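Long-range contacts in isoaspartyl dipeptidase (Fervidobacterium islandicum, PDB 7CDH), which probably hydrolyses isoaspartyl (beta-aspartyl) dipeptides as a zinc-dependent peptidase of the M38 amidohydrolase family: residues K3-A8 with V21-K26; P222-R227 with D246-Q251; L276-T281 with V327-T332. All coordinates share one frame; numbering follows the deposited sequence.

Interaction 1 (K3-A8 with V21-K26)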
loop_
_atom_site.group_PDB
_atom_site.type_symbol
_atom_site.label_atom_id
_atom_site.label_comp_id
_atom_site.label_asym_id
_atom_site.label_seq_id
_atom_site.Cartn_x
_atom_site.Cartn_y
_atom_site.Cartn_z
ATOM N N LYS A 3 45.948 21.679 20.211
ATOM C CA LYS A 3 45.854 23.014 20.846
ATOM C C LYS A 3 45.954 22.831 22.347
ATOM O O LYS A 3 45.691 21.695 22.828
ATOM C CB LYS A 3 44.541 23.725 20.527
ATOM C CG LYS A 3 44.158 23.747 19.059
ATOM C CD LYS A 3 42.961 24.637 18.774
ATOM C CE LYS A 3 42.504 24.610 17.324
ATOM N NZ LYS A 3 42.667 23.269 16.728
ATOM N N ILE A 4 46.313 23.915 23.037
ATOM C CA ILE A 4 46.463 23.970 24.518
ATOM C C ILE A 4 45.820 25.257 24.988
ATOM O O ILE A 4 46.269 26.317 24.503
ATOM C CB ILE A 4 47.936 23.967 24.980
ATOM C CG1 ILE A 4 48.689 22.707 24.561
ATOM C CG2 ILE A 4 48.015 24.183 26.485
ATOM C CD1 ILE A 4 49.436 22.878 23.274
ATOM N N ILE A 5 44.917 25.161 25.963
ATOM C CA ILE A 5 44.383 26.356 26.689
ATOM C C ILE A 5 45.120 26.462 28.035
ATOM O O ILE A 5 45.162 25.459 28.812
ATOM C CB ILE A 5 42.847 26.294 26.833
ATOM C CG1 ILE A 5 42.155 26.358 25.471
ATOM C CG2 ILE A 5 42.325 27.385 27.754
ATOM C CD1 ILE A 5 40.771 25.782 25.485
ATOM N N LYS A 6 45.746 27.621 28.255
ATOM C CA LYS A 6 46.598 27.899 29.437
ATOM C C LYS A 6 45.872 28.913 30.313
ATOM O O LYS A 6 45.204 29.793 29.747
ATOM C CB LYS A 6 47.976 28.420 29.009
ATOM C CG LYS A 6 48.921 27.347 28.487
ATOM C CD LYS A 6 50.367 27.792 28.310
ATOM C CE LYS A 6 51.335 26.625 28.220
ATOM N NZ LYS A 6 51.860 26.246 29.554
ATOM N N ASN A 7 46.000 28.772 31.637
ATOM C CA ASN A 7 45.779 29.862 32.631
ATOM C C ASN A 7 44.300 30.068 32.931
ATOM O O ASN A 7 43.985 31.140 33.468
ATOM C CB ASN A 7 46.315 31.230 32.176
ATOM C CG ASN A 7 47.817 31.251 31.980
ATOM O OD1 ASN A 7 48.511 30.405 32.546
ATOM N ND2 ASN A 7 48.311 32.219 31.210
ATOM N N ALA A 8 43.424 29.126 32.587
ATOM C CA ALA A 8 41.993 29.234 32.938
ATOM C C ALA A 8 41.727 28.490 34.247
ATOM O O ALA A 8 42.450 27.513 34.584
ATOM C CB ALA A 8 41.126 28.727 31.819
ATOM N N VAL A 21 44.736 22.537 29.465
ATOM C CA VAL A 21 43.972 21.532 28.665
ATOM C C VAL A 21 44.580 21.422 27.270
ATOM O O VAL A 21 44.650 22.459 26.571
ATOM C CB VAL A 21 42.465 21.844 28.579
ATOM C CG1 VAL A 21 41.735 20.641 28.019
ATOM C CG2 VAL A 21 41.855 22.225 29.923
ATOM N N ILE A 22 45.033 20.211 26.928
ATOM C CA ILE A 22 45.600 19.834 25.600
ATOM C C ILE A 22 44.562 18.969 24.878
ATOM O O ILE A 22 44.132 17.956 25.469
ATOM C CB ILE A 22 46.927 19.073 25.769
ATOM C CG1 ILE A 22 47.875 19.769 26.743
ATOM C CG2 ILE A 22 47.597 18.866 24.425
ATOM C CD1 ILE A 22 48.560 18.814 27.689
ATOM N N PHE A 23 44.193 19.328 23.648
ATOM C CA PHE A 23 43.113 18.636 22.890
ATOM C C PHE A 23 43.391 18.674 21.374
ATOM O O PHE A 23 44.075 19.590 20.889
ATOM C CB PHE A 23 41.759 19.253 23.261
ATOM C CG PHE A 23 41.677 20.737 23.013
ATOM C CD1 PHE A 23 42.116 21.637 23.959
ATOM C CD2 PHE A 23 41.173 21.236 21.829
ATOM C CE1 PHE A 23 42.049 22.998 23.726
ATOM C CE2 PHE A 23 41.107 22.599 21.591
ATOM C CZ PHE A 23 41.544 23.479 22.541
ATOM N N TYR A 24 42.923 17.643 20.668
ATOM C CA TYR A 24 42.733 17.608 19.193
ATOM C C TYR A 24 41.230 17.806 18.930
ATOM O O TYR A 24 40.756 18.956 18.961
ATOM C CB TYR A 24 43.266 16.280 18.639
ATOM C CG TYR A 24 43.607 16.245 17.169
ATOM C CD1 TYR A 24 43.059 17.126 16.252
ATOM C CD2 TYR A 24 44.494 15.294 16.688
ATOM C CE1 TYR A 24 43.418 17.086 14.911
ATOM C CE2 TYR A 24 44.863 15.243 15.354
ATOM C CZ TYR A 24 44.326 16.143 14.457
ATOM O OH TYR A 24 44.718 16.088 13.147
ATOM N N HIS A 25 40.517 16.704 18.682
ATOM C CA HIS A 25 39.042 16.584 18.626
ATOM C C HIS A 25 38.578 16.076 19.984
ATOM O O HIS A 25 37.471 16.433 20.407
ATOM C CB HIS A 25 38.619 15.616 17.501
ATOM C CG HIS A 25 38.932 16.107 16.118
ATOM N ND1 HIS A 25 37.975 16.702 15.300
ATOM C CD2 HIS A 25 40.079 16.097 15.400
ATOM C CE1 HIS A 25 38.523 17.031 14.146
ATOM N NE2 HIS A 25 39.814 16.671 14.180
ATOM N N LYS A 26 39.418 15.265 20.631
ATOM C CA LYS A 26 39.211 14.804 22.021
ATOM C C LYS A 26 40.252 15.429 22.966
ATOM O O LYS A 26 41.336 15.878 22.515
ATOM C CB LYS A 26 39.185 13.279 22.016
ATOM C CG LYS A 26 38.101 12.700 21.117
ATOM C CD LYS A 26 37.413 11.499 21.688
ATOM C CE LYS A 26 36.651 10.679 20.674
ATOM N NZ LYS A 26 36.819 9.233 20.967
#
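CB of Lys-3 lies over one face of the Phe-23 ring, 4.0 Å from its centroid in a CH-pi contact, and CD passes CE2. The long methylene chain suits this place, since NZ can travel on beyond the ring. Ile-5 meets the same ring from another direction, its CD1 3.5 Å from CE1 of Phe-23. A chi1 of 57° sets CG of Phe-23 between the backbone N and the carbonyl carbon; the ring's CE1 meets Ile-5 and its CZ meets Lys-3. Val-21 shares this side of the sheet, and Leu-53 of strand 51-59 touches both it and Ile-5. On the other side, Ile-4 and Ile-22 lie side by side, their CG1 atoms 3.7 Å apart.

Between these two layers of side chains runs a regular antiparallel pairing. Lys-3 and Phe-23 exchange two bonds, N of Lys-3 to O of Phe-23 and N of Phe-23 to O of Lys-3, each 2.9 Å long; Ile-5 and Val-21 form the next hydrogen-bonded pair, with Ile-4 and Ile-22 the non-hydrogen-bonded pair between them. The backbone thus supplies the polar part of the contact and fixes its register, while the side chains contribute almost purely apolar packing.

Interaction 2 (P222-R227 with D246-Q251). With ZN (zinc ion), chain K.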
loop_
_atom_site.group_PDB
_atom_site.type_symbol
_atom_site.label_atom_id
_atom_site.label_comp_id
_atom_site.label_asym_id
_atom_site.label_seq_id
_atom_site.Cartn_x
_atom_site.Cartn_y
_atom_site.Cartn_z
ATOM N N PRO A 222 10.056 13.769 30.489
ATOM C CA PRO A 222 9.061 14.827 30.305
ATOM C C PRO A 222 9.704 16.219 30.300
ATOM O O PRO A 222 10.632 16.374 31.014
ATOM C CB PRO A 222 8.163 14.656 31.525
ATOM C CG PRO A 222 9.099 14.141 32.592
ATOM C CD PRO A 222 10.002 13.180 31.834
ATOM N N THR A 223 9.170 17.184 29.547
ATOM C CA THR A 223 9.641 18.595 29.557
ATOM C C THR A 223 8.479 19.506 29.983
ATOM O O THR A 223 7.381 18.980 30.227
ATOM C CB THR A 223 10.312 18.966 28.221
ATOM O OG1 THR A 223 10.857 20.284 28.353
ATOM C CG2 THR A 223 9.372 18.909 27.038
ATOM N N HIS A 224 8.725 20.819 30.075
ATOM C CA HIS A 224 7.774 21.843 30.586
ATOM C C HIS A 224 7.384 21.512 32.021
ATOM O O HIS A 224 6.299 21.816 32.420
ATOM C CB HIS A 224 6.527 21.965 29.695
ATOM C CG HIS A 224 6.926 22.082 28.271
ATOM N ND1 HIS A 224 7.873 22.996 27.869
ATOM C CD2 HIS A 224 6.603 21.349 27.191
ATOM C CE1 HIS A 224 8.120 22.832 26.593
ATOM N NE2 HIS A 224 7.352 21.836 26.159
ATOM N N MET A 225 8.271 20.886 32.757
ATOM C CA MET A 225 7.978 20.386 34.118
ATOM C C MET A 225 8.074 21.504 35.172
ATOM O O MET A 225 7.685 21.222 36.273
ATOM C CB MET A 225 8.913 19.224 34.426
ATOM C CG MET A 225 8.524 18.018 33.595
ATOM S SD MET A 225 6.805 17.495 33.833
ATOM C CE MET A 225 6.876 16.905 35.524
ATOM N N SER A 226 8.421 22.745 34.810
ATOM C CA SER A 226 8.253 23.938 35.685
ATOM C C SER A 226 7.028 24.760 35.273
ATOM O O SER A 226 6.868 25.831 35.777
ATOM C CB SER A 226 9.507 24.790 35.745
ATOM O OG SER A 226 9.867 25.327 34.478
ATOM N N ARG A 227 6.157 24.255 34.413
ATOM C CA ARG A 227 4.958 24.989 33.924
ATOM C C ARG A 227 4.119 25.449 35.130
ATOM O O ARG A 227 3.550 26.534 35.083
ATOM C CB ARG A 227 4.236 24.065 32.941
ATOM C CG ARG A 227 2.838 24.490 32.528
ATOM C CD ARG A 227 2.096 23.383 31.785
ATOM N NE ARG A 227 2.781 22.945 30.583
ATOM C CZ ARG A 227 2.857 23.652 29.455
ATOM N NH1 ARG A 227 3.521 23.177 28.409
ATOM N NH2 ARG A 227 2.297 24.845 29.386
ATOM N N ASP A 246 12.863 17.752 32.511
ATOM C CA ASP A 246 13.377 18.920 31.759
ATOM C C ASP A 246 12.480 20.099 32.086
ATOM O O ASP A 246 11.274 19.926 32.181
ATOM C CB ASP A 246 13.444 18.678 30.250
ATOM C CG ASP A 246 14.086 19.834 29.484
ATOM O OD1 ASP A 246 15.215 20.204 29.831
ATOM O OD2 ASP A 246 13.453 20.371 28.554
ATOM N N LEU A 247 13.091 21.241 32.326
ATOM C CA LEU A 247 12.426 22.514 32.672
ATOM C C LEU A 247 12.731 23.475 31.527
ATOM O O LEU A 247 13.893 23.513 31.036
ATOM C CB LEU A 247 13.010 23.050 33.988
ATOM C CG LEU A 247 13.109 22.062 35.149
ATOM C CD1 LEU A 247 13.792 22.702 36.363
ATOM C CD2 LEU A 247 11.738 21.532 35.538
ATOM N N THR A 248 11.746 24.228 31.087
ATOM C CA THR A 248 11.996 25.180 29.988
ATOM C C THR A 248 12.767 26.347 30.597
ATOM O O THR A 248 12.252 27.001 31.528
ATOM C CB THR A 248 10.704 25.579 29.276
ATOM O OG1 THR A 248 10.060 24.371 28.868
ATOM C CG2 THR A 248 10.996 26.466 28.095
ATOM N N ALA A 249 13.964 26.579 30.094
ATOM C CA ALA A 249 14.807 27.730 30.460
ATOM C C ALA A 249 13.978 29.019 30.479
ATOM O O ALA A 249 13.063 29.184 29.657
ATOM C CB ALA A 249 15.958 27.843 29.496
ATOM N N LEU A 250 14.331 29.919 31.392
ATOM C CA LEU A 250 13.845 31.316 31.402
ATOM C C LEU A 250 14.374 31.984 30.131
ATOM O O LEU A 250 15.563 31.809 29.827
ATOM C CB LEU A 250 14.344 31.999 32.675
ATOM C CG LEU A 250 13.338 32.909 33.360
ATOM C CD1 LEU A 250 12.202 32.084 33.926
ATOM C CD2 LEU A 250 14.032 33.724 34.448
ATOM N N GLN A 251 13.492 32.614 29.363
ATOM C CA GLN A 251 13.869 33.377 28.138
ATOM C C GLN A 251 14.368 34.758 28.578
ATOM O O GLN A 251 13.757 35.393 29.430
ATOM C CB GLN A 251 12.667 33.445 27.178
ATOM C CG GLN A 251 12.100 32.080 26.771
ATOM C CD GLN A 251 13.067 31.167 26.043
ATOM O OE1 GLN A 251 13.731 31.576 25.087
ATOM N NE2 GLN A 251 13.179 29.927 26.526
HETATM ZN ZN ZN K . 6.698 21.331 23.982
HETATM O O HOH W 1 11.590 23.052 27.203
HETATM O O HOH W 2 9.176 24.268 32.216
#
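His-224 and Thr-248 meet at the mouth of the alpha/beta (TIM) barrel, where strands 220-223 and 245-248 give way to loops, the end at which amidohydrolases hold their metals. The metal bond comes first: NE2 of His-224 binds zinc at 2.3 Å, and Glu-156 and His-195 supply the other protein ligands. An imidazole suits this post because its second nitrogen can be held from behind. ND1 donates to OG1 of Thr-248 at 2.8 Å, the hydroxyl standing at the ring edge but 19° out of its plane, so a second-shell residue helps fix the rotation of a first-shell ligand.

Among the remaining polar side chains, OG1 of Thr-223 donates to OD2 of Asp-246 over 2.6 Å, meeting the anti side of the carboxylate. CG of Asp-246 stands anti to its backbone N (chi1 -175°), and the side chains of Asp-246 and Thr-223 lie side by side. Ser-283 and Thr-281 also bond this buried carboxylate, and an alanine here would probably leave all three hydroxyls without that acceptor.

Backbone bonds join Asp-246 N to Pro-222 O and Met-225 N to Asp-246 O. The apolar share is small: CD2 of Leu-247 packs on CB of Met-225, within the type I turn 224-227. Two waters complete the seam. One links the hydroxyls of Thr-223 and Thr-248; the other accepts from N of Thr-248 at 2.8 Å and bonds OG of Ser-226, which is also hydrogen-bonded to Thr-264.

Interaction 3 (L276-T281 with V327-T332)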
loop_
_atom_site.group_PDB
_atom_site.type_symbol
_atom_site.label_atom_id
_atom_site.label_comp_id
_atom_site.label_asym_id
_atom_site.label_seq_id
_atom_site.Cartn_x
_atom_site.Cartn_y
_atom_site.Cartn_z
ATOM N N LEU A 276 18.066 16.772 44.474
ATOM C CA LEU A 276 17.557 16.214 43.206
ATOM C C LEU A 276 18.046 17.008 41.989
ATOM O O LEU A 276 17.582 16.737 40.880
ATOM C CB LEU A 276 16.034 16.231 43.288
ATOM C CG LEU A 276 15.423 15.356 44.371
ATOM C CD1 LEU A 276 13.924 15.571 44.419
ATOM C CD2 LEU A 276 15.734 13.889 44.161
ATOM N N LEU A 277 19.009 17.895 42.145
ATOM C CA LEU A 277 19.571 18.615 40.987
ATOM C C LEU A 277 20.215 17.629 39.998
ATOM O O LEU A 277 20.402 18.016 38.839
ATOM C CB LEU A 277 20.577 19.657 41.461
ATOM C CG LEU A 277 20.918 20.718 40.416
ATOM C CD1 LEU A 277 19.782 21.690 40.249
ATOM C CD2 LEU A 277 22.187 21.463 40.770
ATOM N N ASP A 278 20.513 16.398 40.382
ATOM C CA ASP A 278 21.094 15.405 39.433
ATOM C C ASP A 278 20.002 14.950 38.446
ATOM O O ASP A 278 20.338 14.395 37.396
ATOM C CB ASP A 278 21.784 14.252 40.169
ATOM C CG ASP A 278 23.152 14.605 40.771
ATOM O OD1 ASP A 278 23.689 15.688 40.445
ATOM O OD2 ASP A 278 23.685 13.797 41.581
ATOM N N ASN A 279 18.738 15.246 38.732
ATOM C CA ASN A 279 17.605 14.668 37.988
ATOM C C ASN A 279 16.968 15.771 37.149
ATOM O O ASN A 279 15.843 15.622 36.753
ATOM C CB ASN A 279 16.641 13.988 38.968
ATOM C CG ASN A 279 17.334 12.889 39.744
ATOM O OD1 ASN A 279 18.172 13.173 40.601
ATOM N ND2 ASN A 279 17.032 11.642 39.413
ATOM N N VAL A 280 17.675 16.856 36.888
ATOM C CA VAL A 280 17.040 18.063 36.307
ATOM C C VAL A 280 17.862 18.500 35.117
ATOM O O VAL A 280 19.081 18.493 35.237
ATOM C CB VAL A 280 16.914 19.175 37.352
ATOM C CG1 VAL A 280 16.650 20.511 36.677
ATOM C CG2 VAL A 280 15.808 18.837 38.322
ATOM N N THR A 281 17.203 18.751 33.983
ATOM C CA THR A 281 17.846 19.402 32.816
ATOM C C THR A 281 17.069 20.684 32.561
ATOM O O THR A 281 15.963 20.792 33.058
ATOM C CB THR A 281 17.947 18.478 31.591
ATOM O OG1 THR A 281 16.617 18.240 31.151
ATOM C CG2 THR A 281 18.641 17.160 31.860
ATOM N N VAL A 327 25.349 24.077 39.373
ATOM C CA VAL A 327 24.373 24.589 38.371
ATOM C C VAL A 327 24.691 23.993 36.987
ATOM O O VAL A 327 23.799 23.542 36.348
ATOM C CB VAL A 327 24.336 26.114 38.349
ATOM C CG1 VAL A 327 23.246 26.615 37.439
ATOM C CG2 VAL A 327 24.093 26.650 39.743
ATOM N N LEU A 328 25.946 23.858 36.617
ATOM C CA LEU A 328 26.337 23.394 35.282
ATOM C C LEU A 328 25.784 22.003 34.986
ATOM O O LEU A 328 25.746 21.633 33.814
ATOM C CB LEU A 328 27.857 23.363 35.217
ATOM C CG LEU A 328 28.491 24.703 34.904
ATOM C CD1 LEU A 328 30.008 24.537 34.873
ATOM C CD2 LEU A 328 27.969 25.249 33.585
ATOM N N LYS A 329 25.431 21.240 36.003
ATOM C CA LYS A 329 24.950 19.856 35.832
ATOM C C LYS A 329 23.742 19.849 34.898
ATOM O O LYS A 329 23.592 18.848 34.192
ATOM C CB LYS A 329 24.563 19.238 37.176
ATOM C CG LYS A 329 25.739 18.893 38.067
ATOM C CD LYS A 329 25.272 18.379 39.407
ATOM C CE LYS A 329 26.400 17.890 40.278
ATOM N NZ LYS A 329 25.846 17.103 41.399
ATOM N N ILE A 330 22.925 20.907 34.916
ATOM C CA ILE A 330 21.603 20.941 34.226
ATOM C C ILE A 330 21.760 21.044 32.696
ATOM O O ILE A 330 20.773 20.797 31.972
ATOM C CB ILE A 330 20.736 22.088 34.760
ATOM C CG1 ILE A 330 21.346 23.453 34.477
ATOM C CG2 ILE A 330 20.411 21.880 36.222
ATOM C CD1 ILE A 330 20.566 24.577 35.130
ATOM N N SER A 331 22.935 21.448 32.246
ATOM C CA SER A 331 23.269 21.744 30.839
ATOM C C SER A 331 24.538 21.010 30.431
ATOM O O SER A 331 24.927 21.180 29.298
ATOM C CB SER A 331 23.402 23.220 30.604
ATOM O OG SER A 331 22.157 23.841 30.855
ATOM N N THR A 332 25.106 20.157 31.267
ATOM C CA THR A 332 26.313 19.403 30.885
ATOM C C THR A 332 26.124 17.953 31.331
ATOM O O THR A 332 25.787 17.111 30.516
ATOM C CB THR A 332 27.581 20.122 31.395
ATOM O OG1 THR A 332 27.705 20.124 32.827
ATOM C CG2 THR A 332 27.662 21.555 30.911
#
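Lys-329 reaches across to Asp-278 with a chain that is extended beyond CG, all its later torsions near 180°. The two side chains cross at a slant, and NZ of Lys-329 meets OD1 of Asp-278 at 2.8 Å, on the syn lone pair, the side facing the other carboxylate oxygen. This is a salt bridge. A long, flexible cation suits the position because it can span the gap between two separate turns and still present its charge at the exposed margin of the contact. NZ also has a long, weak ion pair with Glu-326.

Farther in, Ile-330 is the apolar partner of both Leu-277 and Val-280. Its CG2, anti to the carbonyl carbon, takes part in both meetings: side by side with Val-280, whose CG1 is 4.0 Å away, and at an oblique crossing with Leu-277, whose CD1 is 4.1 Å away. Branching at CB gives Ile-330 and Val-280 broad, rigid flanks for such packing, and helix 264-273 adds Ile-268 against Leu-277 and Ile-330, and Ala-271 against Val-280.

The backbone closes in at Thr-281, where CA lies 3.4 Å from O of Ile-330 in a CA-H...O contact. The hydroxyl of Thr-281 turns elsewhere, to Tyr-221. Asn-334, just beyond the second segment, hydrogen-bonds the carbonyl oxygens of Leu-277 and Val-280 through ND2.

The whole joins the start of strand 280-283 to the 3-10 turn between helices 324-327 and 333-339, and so seats part of the outer helical layer against a strand of the inner wall, as in an alpha/beta (TIM) barrel.

Overall arrangement
All three contacts are largely buried, but they serve different parts of the fold. Interactions 2 and 3 are neighbours within the barrel, their centres 13 Å apart, and they meet where strands 245-248 and 280-283 pair: N of Leu-247 lies 3.0 Å from O of Thr-281, a probable hydrogen bond, and the Leu-247 side chain packs on Val-280. Interaction 1 stands apart in the separate small sheet, its centre 34 Å from that of interaction 2 and on the opposite side of the chain's centre. Chemistry follows place: backbone pairing with apolar flanks in the sheet of 3-8 and 21-26, hydroxyls, carboxylate and water beside the zinc, and aliphatic packing edged by an ion pair in interaction 3.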